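Local coordinates for DNA polymerase III subunit delta (Bacillus subtilis, PDB 3ZH9), which probably opens the ring-shaped beta sliding factor, as part of the ATP-driven complex that loads it onto primed DNA, at residues Q258-A269 and R288-F299. Numbering follows the deposited sequence.
Sequences QFRLILQTKYFA and RVKLAMDQARLF. With SO4 (sulfate ion), chain E.
Ala292 is the knob at the centre of this helix crossing: its CB sits in the hole formed by Gln258, Leu261, Ile262 and Thr265, 3.7 Å from Leu261 CG. A methyl group suits the place, because the axes of 258-269 and 288-296 come within 8.3 Å; they cross at -80°. One turn on, Ala296 is equally small, and Ile262 lays CG2 against its CA and CB. Thr265 can face this apolar surface because its hydroxyl turns back to its own helix, bonding Leu261 O from the opposite face to Thr265 N. Beyond Ile262, the edge of Phe259 meets the face of Phe299 in a T-shaped pair, planes 80° apart, a packing that flat apolar rings allow in a buried site.

Polar groups lie round this apolar centre. Gln258, bent at chi2 (64°), carries its amide across the Gln295 side chain: NE2 gives Gln295 OE1 a fairly straight bond of 2.8 Å and also reaches a water held by Arg288 O, while OE1 accepts a weak bond from Arg288 NH2. A glutamine serves well here, offering donor and acceptor from one flat group. Leu261 CD2 lies over the centre of the Arg288 guanidinium, whose flat face accepts an apolar methyl while NH1 gives a weak hydrogen bond to a sulfate oxygen at its edge. Near Ala296, Lys266 runs its long apolar chain past the alanine methyl, then bends at chi4; NZ donates hydrogen bonds to Ala296 O (2.8 Å), from above that carbonyl's plane and on the opposite face from Phe299 N, and to Phe299 O (2.7 Å), nearly in line with its C=O. It thus bridges the first and last carbonyls of the type I turn Ala296 to Phe299.

Within the helical C-terminal domain, helix 215-227 packs beside Gln258, Gln295 and Phe299, with Asn224 holding Gln295 NE2. Helix 301-319 covers the two phenylalanines through Leu304, and helix 275-282 touches Leu261 through Leu282.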
ATOM      1  N   GLN A 258      -0.325  13.393  11.107  1.00 28.80           N
ATOM      2  CA  GLN A 258      -1.469  13.822  10.319  1.00 23.12           C
ATOM      3  C   GLN A 258      -1.443  15.328  10.092  1.00 27.98           C
ATOM      4  O   GLN A 258      -1.753  15.802   8.995  1.00 31.18           O
ATOM      5  CB  GLN A 258      -2.789  13.386  10.951  1.00 27.10           C
ATOM      6  CG  GLN A 258      -4.047  13.795  10.152  1.00 32.02           C
ATOM      7  CD  GLN A 258      -4.160  13.144   8.768  1.00 38.06           C
ATOM      8  OE1 GLN A 258      -3.360  12.281   8.397  1.00 37.85           O
ATOM      9  NE2 GLN A 258      -5.167  13.562   8.001  1.00 34.86           N
ATOM     10  N   PHE A 259      -1.065  16.080  11.117  1.00 26.54           N
ATOM     11  CA  PHE A 259      -1.021  17.534  10.976  1.00 27.25           C
ATOM     12  C   PHE A 259       0.078  17.960  10.025  1.00 27.48           C
ATOM     13  O   PHE A 259      -0.114  18.866   9.235  1.00 26.11           O
ATOM     14  CB  PHE A 259      -0.913  18.233  12.332  1.00 30.92           C
ATOM     15  CG  PHE A 259      -2.249  18.504  12.958  1.00 33.43           C
ATOM     16  CD1 PHE A 259      -3.133  19.396  12.366  1.00 34.85           C
ATOM     17  CD2 PHE A 259      -2.638  17.855  14.109  1.00 30.16           C
ATOM     18  CE1 PHE A 259      -4.392  19.638  12.922  1.00 32.94           C
ATOM     19  CE2 PHE A 259      -3.893  18.104  14.682  1.00 33.39           C
ATOM     20  CZ  PHE A 259      -4.771  18.993  14.075  1.00 32.31           C
ATOM     21  N   ARG A 260       1.224  17.287  10.080  1.00 25.86           N
ATOM     22  CA  ARG A 260       2.270  17.533   9.092  1.00 25.63           C
ATOM     23  C   ARG A 260       1.776  17.227   7.684  1.00 27.20           C
ATOM     24  O   ARG A 260       2.033  17.987   6.761  1.00 28.29           O
ATOM     25  CB  ARG A 260       3.546  16.743   9.415  1.00 29.18           C
ATOM     26  CG  ARG A 260       4.342  17.355  10.594  1.00 50.40           C
ATOM     27  CD  ARG A 260       5.750  16.770  10.713  1.00 53.43           C
ATOM     28  NE  ARG A 260       5.697  15.331  10.917  1.00 67.91           N
ATOM     29  CZ  ARG A 260       5.889  14.745  12.090  1.00 73.77           C
ATOM     30  NH1 ARG A 260       6.181  15.479  13.159  1.00 80.23           N
ATOM     31  NH2 ARG A 260       5.808  13.428  12.188  1.00 64.76           N
ATOM     32  N   LEU A 261       1.062  16.116   7.525  1.00 26.49           N
ATOM     33  CA  LEU A 261       0.476  15.771   6.235  1.00 28.48           C
ATOM     34  C   LEU A 261      -0.511  16.822   5.730  1.00 26.51           C
ATOM     35  O   LEU A 261      -0.526  17.149   4.542  1.00 26.78           O
ATOM     36  CB  LEU A 261      -0.235  14.428   6.321  1.00 25.90           C
ATOM     37  CG  LEU A 261      -0.837  13.924   5.011  1.00 28.14           C
ATOM     38  CD1 LEU A 261       0.191  13.845   3.888  1.00 29.62           C
ATOM     39  CD2 LEU A 261      -1.520  12.569   5.249  1.00 31.01           C
ATOM     40  N   ILE A 262      -1.365  17.324   6.620  1.00 22.36           N
ATOM     41  CA  ILE A 262      -2.334  18.344   6.217  1.00 26.83           C
ATOM     42  C   ILE A 262      -1.616  19.602   5.722  1.00 24.29           C
ATOM     43  O   ILE A 262      -1.931  20.147   4.664  1.00 30.97           O
ATOM     44  CB  ILE A 262      -3.276  18.699   7.393  1.00 29.61           C
ATOM     45  CG1 ILE A 262      -4.187  17.506   7.695  1.00 29.95           C
ATOM     46  CG2 ILE A 262      -4.136  19.907   7.053  1.00 23.23           C
ATOM     47  CD1 ILE A 262      -4.784  17.565   9.074  1.00 28.90           C
ATOM     48  N   LEU A 263      -0.619  20.044   6.475  1.00 25.89           N
ATOM     49  CA  LEU A 263       0.146  21.232   6.074  1.00 22.12           C
ATOM     50  C   LEU A 263       0.794  21.040   4.689  1.00 28.83           C
ATOM     51  O   LEU A 263       0.677  21.897   3.825  1.00 26.19           O
ATOM     52  CB  LEU A 263       1.219  21.559   7.123  1.00 20.70           C
ATOM     53  CG  LEU A 263       2.040  22.820   6.797  1.00 24.97           C
ATOM     54  CD1 LEU A 263       1.232  24.074   7.140  1.00 25.37           C
ATOM     55  CD2 LEU A 263       3.333  22.807   7.523  1.00 22.08           C
ATOM     56  N   GLN A 264       1.468  19.908   4.478  1.00 22.89           N
ATOM     57  CA  GLN A 264       2.079  19.618   3.170  1.00 24.02           C
ATOM     58  C   GLN A 264       1.053  19.594   2.024  1.00 36.04           C
ATOM     59  O   GLN A 264       1.253  20.182   0.958  1.00 31.84           O
ATOM     60  CB  GLN A 264       2.778  18.266   3.219  1.00 23.66           C
ATOM     61  CG  GLN A 264       4.081  18.261   4.006  1.00 28.39           C
ATOM     62  CD  GLN A 264       4.554  16.850   4.266  1.00 34.83           C
ATOM     63  OE1 GLN A 264       3.764  15.979   4.630  1.00 34.63           O
ATOM     64  NE2 GLN A 264       5.837  16.614   4.076  1.00 34.84           N
ATOM     65  N   THR A 265      -0.030  18.868   2.248  1.00 31.25           N
ATOM     66  CA  THR A 265      -1.086  18.761   1.266  1.00 33.23           C
ATOM     67  C   THR A 265      -1.687  20.144   0.945  1.00 32.37           C
ATOM     68  O   THR A 265      -1.885  20.492  -0.225  1.00 32.70           O
ATOM     69  CB  THR A 265      -2.163  17.780   1.766  1.00 33.17           C
ATOM     70  OG1 THR A 265      -1.586  16.469   1.871  1.00 34.71           O
ATOM     71  CG2 THR A 265      -3.291  17.719   0.790  1.00 41.07           C
ATOM     72  N   LYS A 266      -1.959  20.937   1.979  1.00 27.54           N
ATOM     73  CA  LYS A 266      -2.516  22.280   1.783  1.00 34.13           C
ATOM     74  C   LYS A 266      -1.566  23.139   0.948  1.00 34.90           C
ATOM     75  O   LYS A 266      -1.985  23.851   0.048  1.00 30.46           O
ATOM     76  CB  LYS A 266      -2.796  22.956   3.135  1.00 28.70           C
ATOM     77  CG  LYS A 266      -3.538  24.282   3.041  1.00 31.55           C
ATOM     78  CD  LYS A 266      -3.632  24.947   4.420  1.00 30.32           C
ATOM     79  CE  LYS A 266      -4.553  26.167   4.410  1.00 34.30           C
ATOM     80  NZ  LYS A 266      -5.985  25.834   4.157  1.00 25.56           N
ATOM     81  N   TYR A 267      -0.276  23.051   1.256  1.00 31.33           N
ATOM     82  CA  TYR A 267       0.757  23.793   0.545  1.00 29.69           C
ATOM     83  C   TYR A 267       0.790  23.471  -0.959  1.00 37.45           C
ATOM     84  O   TYR A 267       0.863  24.369  -1.804  1.00 33.93           O
ATOM     85  CB  TYR A 267       2.122  23.490   1.172  1.00 26.06           C
ATOM     86  CG  TYR A 267       3.276  24.137   0.430  1.00 31.93           C
ATOM     87  CD1 TYR A 267       3.590  25.486   0.620  1.00 31.96           C
ATOM     88  CD2 TYR A 267       4.045  23.398  -0.462  1.00 23.69           C
ATOM     89  CE1 TYR A 267       4.646  26.078  -0.072  1.00 30.15           C
ATOM     90  CE2 TYR A 267       5.097  23.978  -1.154  1.00 34.92           C
ATOM     91  CZ  TYR A 267       5.401  25.310  -0.949  1.00 31.20           C
ATOM     92  OH  TYR A 267       6.450  25.858  -1.650  1.00 35.77           O
ATOM     93  N   PHE A 268       0.738  22.188  -1.297  1.00 31.35           N
ATOM     94  CA  PHE A 268       0.764  21.805  -2.704  1.00 30.69           C
ATOM     95  C   PHE A 268      -0.594  21.979  -3.384  1.00 39.16           C
ATOM     96  O   PHE A 268      -0.647  22.342  -4.549  1.00 43.74           O
ATOM     97  CB  PHE A 268       1.268  20.381  -2.873  1.00 32.31           C
ATOM     98  CG  PHE A 268       2.727  20.220  -2.562  1.00 33.25           C
ATOM     99  CD1 PHE A 268       3.690  20.842  -3.344  1.00 29.93           C
ATOM    100  CD2 PHE A 268       3.134  19.456  -1.486  1.00 28.34           C
ATOM    101  CE1 PHE A 268       5.045  20.689  -3.068  1.00 35.09           C
ATOM    102  CE2 PHE A 268       4.499  19.298  -1.198  1.00 40.28           C
ATOM    103  CZ  PHE A 268       5.451  19.920  -1.988  1.00 30.99           C
ATOM    104  N   ALA A 269      -1.685  21.727  -2.661  1.00 35.80           N
ATOM    105  CA  ALA A 269      -3.026  21.962  -3.214  1.00 45.82           C
ATOM    106  C   ALA A 269      -3.225  23.423  -3.630  1.00 52.99           C
ATOM    107  O   ALA A 269      -3.852  23.706  -4.656  1.00 53.74           O
ATOM    108  CB  ALA A 269      -4.111  21.542  -2.228  1.00 38.11           C
ATOM    109  N   ARG A 288      -5.198   8.445   1.390  1.00 41.63           N
ATOM    110  CA  ARG A 288      -4.915   9.222   2.593  1.00 41.26           C
ATOM    111  C   ARG A 288      -4.630  10.709   2.254  1.00 39.80           C
ATOM    112  O   ARG A 288      -4.947  11.624   3.035  1.00 36.71           O
ATOM    113  CB  ARG A 288      -3.764   8.565   3.377  1.00 52.69           C
ATOM    114  CG  ARG A 288      -3.382   9.297   4.651  1.00 71.69           C
ATOM    115  CD  ARG A 288      -2.865   8.371   5.759  1.00 78.08           C
ATOM    116  NE  ARG A 288      -2.516   9.152   6.944  1.00 72.51           N
ATOM    117  CZ  ARG A 288      -1.271   9.439   7.313  1.00 78.27           C
ATOM    118  NH1 ARG A 288      -0.247   8.977   6.597  1.00 74.61           N
ATOM    119  NH2 ARG A 288      -1.050  10.181   8.404  1.00 73.49           N
ATOM    120  N   VAL A 289      -4.063  10.954   1.077  1.00 33.82           N
ATOM    121  CA  VAL A 289      -3.852  12.331   0.639  1.00 33.79           C
ATOM    122  C   VAL A 289      -5.201  13.042   0.424  1.00 35.75           C
ATOM    123  O   VAL A 289      -5.373  14.201   0.805  1.00 34.70           O
ATOM    124  CB  VAL A 289      -3.002  12.407  -0.636  1.00 35.70           C
ATOM    125  CG1 VAL A 289      -3.073  13.800  -1.249  1.00 33.36           C
ATOM    126  CG2 VAL A 289      -1.547  11.988  -0.343  1.00 39.21           C
ATOM    127  N   LYS A 290      -6.163  12.337  -0.165  1.00 36.94           N
ATOM    128  CA  LYS A 290      -7.498  12.905  -0.372  1.00 41.74           C
ATOM    129  C   LYS A 290      -8.123  13.380   0.939  1.00 45.98           C
ATOM    130  O   LYS A 290      -8.682  14.481   1.010  1.00 43.11           O
ATOM    131  CB  LYS A 290      -8.424  11.907  -1.076  1.00 47.33           C
ATOM    132  CG  LYS A 290      -9.784  12.482  -1.411  1.00 54.83           C
ATOM    133  CD  LYS A 290      -9.633  13.829  -2.111  1.00 67.66           C
ATOM    134  CE  LYS A 290     -10.940  14.609  -2.110  1.00 74.73           C
ATOM    135  N   LEU A 291      -8.015  12.557   1.980  1.00 36.26           N
ATOM    136  CA  LEU A 291      -8.581  12.916   3.273  1.00 37.28           C
ATOM    137  C   LEU A 291      -7.852  14.119   3.880  1.00 35.71           C
ATOM    138  O   LEU A 291      -8.478  14.985   4.481  1.00 36.77           O
ATOM    139  CB  LEU A 291      -8.553  11.729   4.251  1.00 40.48           C
ATOM    140  CG  LEU A 291      -9.237  10.406   3.865  1.00 51.28           C
ATOM    141  CD1 LEU A 291      -9.059   9.391   5.000  1.00 49.03           C
ATOM    142  CD2 LEU A 291     -10.712  10.589   3.527  1.00 42.41           C
ATOM    143  N   ALA A 292      -6.530  14.163   3.730  1.00 32.79           N
ATOM    144  CA  ALA A 292      -5.754  15.279   4.259  1.00 34.98           C
ATOM    145  C   ALA A 292      -6.122  16.544   3.501  1.00 29.76           C
ATOM    146  O   ALA A 292      -6.150  17.607   4.083  1.00 30.86           O
ATOM    147  CB  ALA A 292      -4.225  15.009   4.163  1.00 32.04           C
ATOM    148  N   MET A 293      -6.384  16.421   2.197  1.00 32.54           N
ATOM    149  CA  MET A 293      -6.797  17.574   1.411  1.00 32.27           C
ATOM    150  C   MET A 293      -8.099  18.135   1.968  1.00 38.50           C
ATOM    151  O   MET A 293      -8.259  19.350   2.055  1.00 34.80           O
ATOM    152  CB  MET A 293      -7.003  17.222  -0.058  1.00 38.68           C
ATOM    153  CG  MET A 293      -5.727  16.939  -0.841  1.00 48.82           C
ATOM    154  SD  MET A 293      -6.044  16.513  -2.562  1.00 62.83           S
ATOM    155  CE  MET A 293      -6.278  18.143  -3.278  1.00 70.11           C
ATOM    156  N   ASP A 294      -9.028  17.251   2.334  1.00 34.44           N
ATOM    157  CA  ASP A 294     -10.338  17.689   2.840  1.00 35.92           C
ATOM    158  C   ASP A 294     -10.150  18.424   4.152  1.00 37.26           C
ATOM    159  O   ASP A 294     -10.754  19.465   4.393  1.00 39.85           O
ATOM    160  CB  ASP A 294     -11.278  16.508   3.064  1.00 38.59           C
ATOM    161  CG  ASP A 294     -11.772  15.885   1.762  1.00 49.53           C
ATOM    162  OD1 ASP A 294     -11.708  16.554   0.706  1.00 51.73           O
ATOM    163  OD2 ASP A 294     -12.244  14.724   1.805  1.00 47.87           O
ATOM    164  N   GLN A 295      -9.292  17.878   5.003  1.00 39.21           N
ATOM    165  CA  GLN A 295      -9.052  18.487   6.299  1.00 32.01           C
ATOM    166  C   GLN A 295      -8.299  19.811   6.165  1.00 36.10           C
ATOM    167  O   GLN A 295      -8.549  20.748   6.915  1.00 31.18           O
ATOM    168  CB  GLN A 295      -8.301  17.528   7.212  1.00 34.47           C
ATOM    169  CG  GLN A 295      -9.188  16.445   7.793  1.00 39.85           C
ATOM    170  CD  GLN A 295      -8.470  15.584   8.818  1.00 40.59           C
ATOM    171  OE1 GLN A 295      -7.286  15.273   8.671  1.00 42.79           O
ATOM    172  NE2 GLN A 295      -9.188  15.191   9.860  1.00 39.24           N
ATOM    173  N   ALA A 296      -7.392  19.886   5.197  1.00 27.51           N
ATOM    174  CA  ALA A 296      -6.572  21.082   5.014  1.00 27.72           C
ATOM    175  C   ALA A 296      -7.443  22.305   4.758  1.00 31.71           C
ATOM    176  O   ALA A 296      -7.089  23.415   5.152  1.00 34.47           O
ATOM    177  CB  ALA A 296      -5.565  20.893   3.865  1.00 27.08           C
ATOM    178  N   ARG A 297      -8.578  22.100   4.095  1.00 33.09           N
ATOM    179  CA  ARG A 297      -9.513  23.200   3.829  1.00 33.82           C
ATOM    180  C   ARG A 297     -10.061  23.823   5.108  1.00 36.00           C
ATOM    181  O   ARG A 297     -10.491  24.969   5.112  1.00 41.83           O
ATOM    182  CB  ARG A 297     -10.674  22.734   2.933  1.00 34.82           C
ATOM    183  CG  ARG A 297     -10.212  22.267   1.557  1.00 41.29           C
ATOM    184  CD  ARG A 297     -11.218  22.598   0.462  1.00 60.60           C
ATOM    185  NE  ARG A 297     -10.504  23.008  -0.744  1.00 69.69           N
ATOM    186  CZ  ARG A 297     -10.686  24.156  -1.392  1.00 64.71           C
ATOM    187  NH1 ARG A 297     -11.598  25.034  -0.990  1.00 49.88           N
ATOM    188  NH2 ARG A 297      -9.956  24.420  -2.470  1.00 70.88           N
ATOM    189  N   LEU A 298     -10.034  23.079   6.199  1.00 34.29           N
ATOM    190  CA  LEU A 298     -10.678  23.540   7.417  1.00 41.85           C
ATOM    191  C   LEU A 298      -9.726  24.264   8.359  1.00 39.56           C
ATOM    192  O   LEU A 298     -10.152  24.769   9.391  1.00 37.55           O
ATOM    193  CB  LEU A 298     -11.323  22.355   8.131  1.00 44.54           C
ATOM    194  CG  LEU A 298     -12.225  21.492   7.247  1.00 52.38           C
ATOM    195  CD1 LEU A 298     -12.820  20.360   8.067  1.00 54.00           C
ATOM    196  CD2 LEU A 298     -13.330  22.328   6.601  1.00 51.90           C
ATOM    197  N   PHE A 299      -8.441  24.304   8.008  1.00 38.95           N
ATOM    198  CA  PHE A 299      -7.422  25.004   8.804  1.00 36.31           C
ATOM    199  C   PHE A 299      -6.694  26.075   7.994  1.00 39.83           C
ATOM    200  O   PHE A 299      -6.501  25.932   6.778  1.00 37.25           O
ATOM    201  CB  PHE A 299      -6.346  24.035   9.301  1.00 31.69           C
ATOM    202  CG  PHE A 299      -6.842  23.000  10.259  1.00 31.76           C
ATOM    203  CD1 PHE A 299      -6.912  23.274  11.620  1.00 35.93           C
ATOM    204  CD2 PHE A 299      -7.231  21.752   9.805  1.00 30.36           C
ATOM    205  CE1 PHE A 299      -7.357  22.316  12.507  1.00 38.76           C
ATOM    206  CE2 PHE A 299      -7.676  20.788  10.683  1.00 33.84           C
ATOM    207  CZ  PHE A 299      -7.738  21.066  12.037  1.00 37.96           C
TER
HETATM  208  S   SO4 E1343       0.236   5.916   3.549  1.00149.25           S
HETATM  209  O1  SO4 E1343       1.341   6.398   2.726  1.00146.40           O
HETATM  210  O2  SO4 E1343       0.468   6.289   4.944  1.00148.90           O
HETATM  211  O3  SO4 E1343       0.148   4.464   3.438  1.00150.59           O
HETATM  212  O4  SO4 E1343      -1.013   6.510   3.082  1.00152.03           O
HETATM  213  O   HOH W   1      -5.134  11.592   5.731  1.00 42.33           O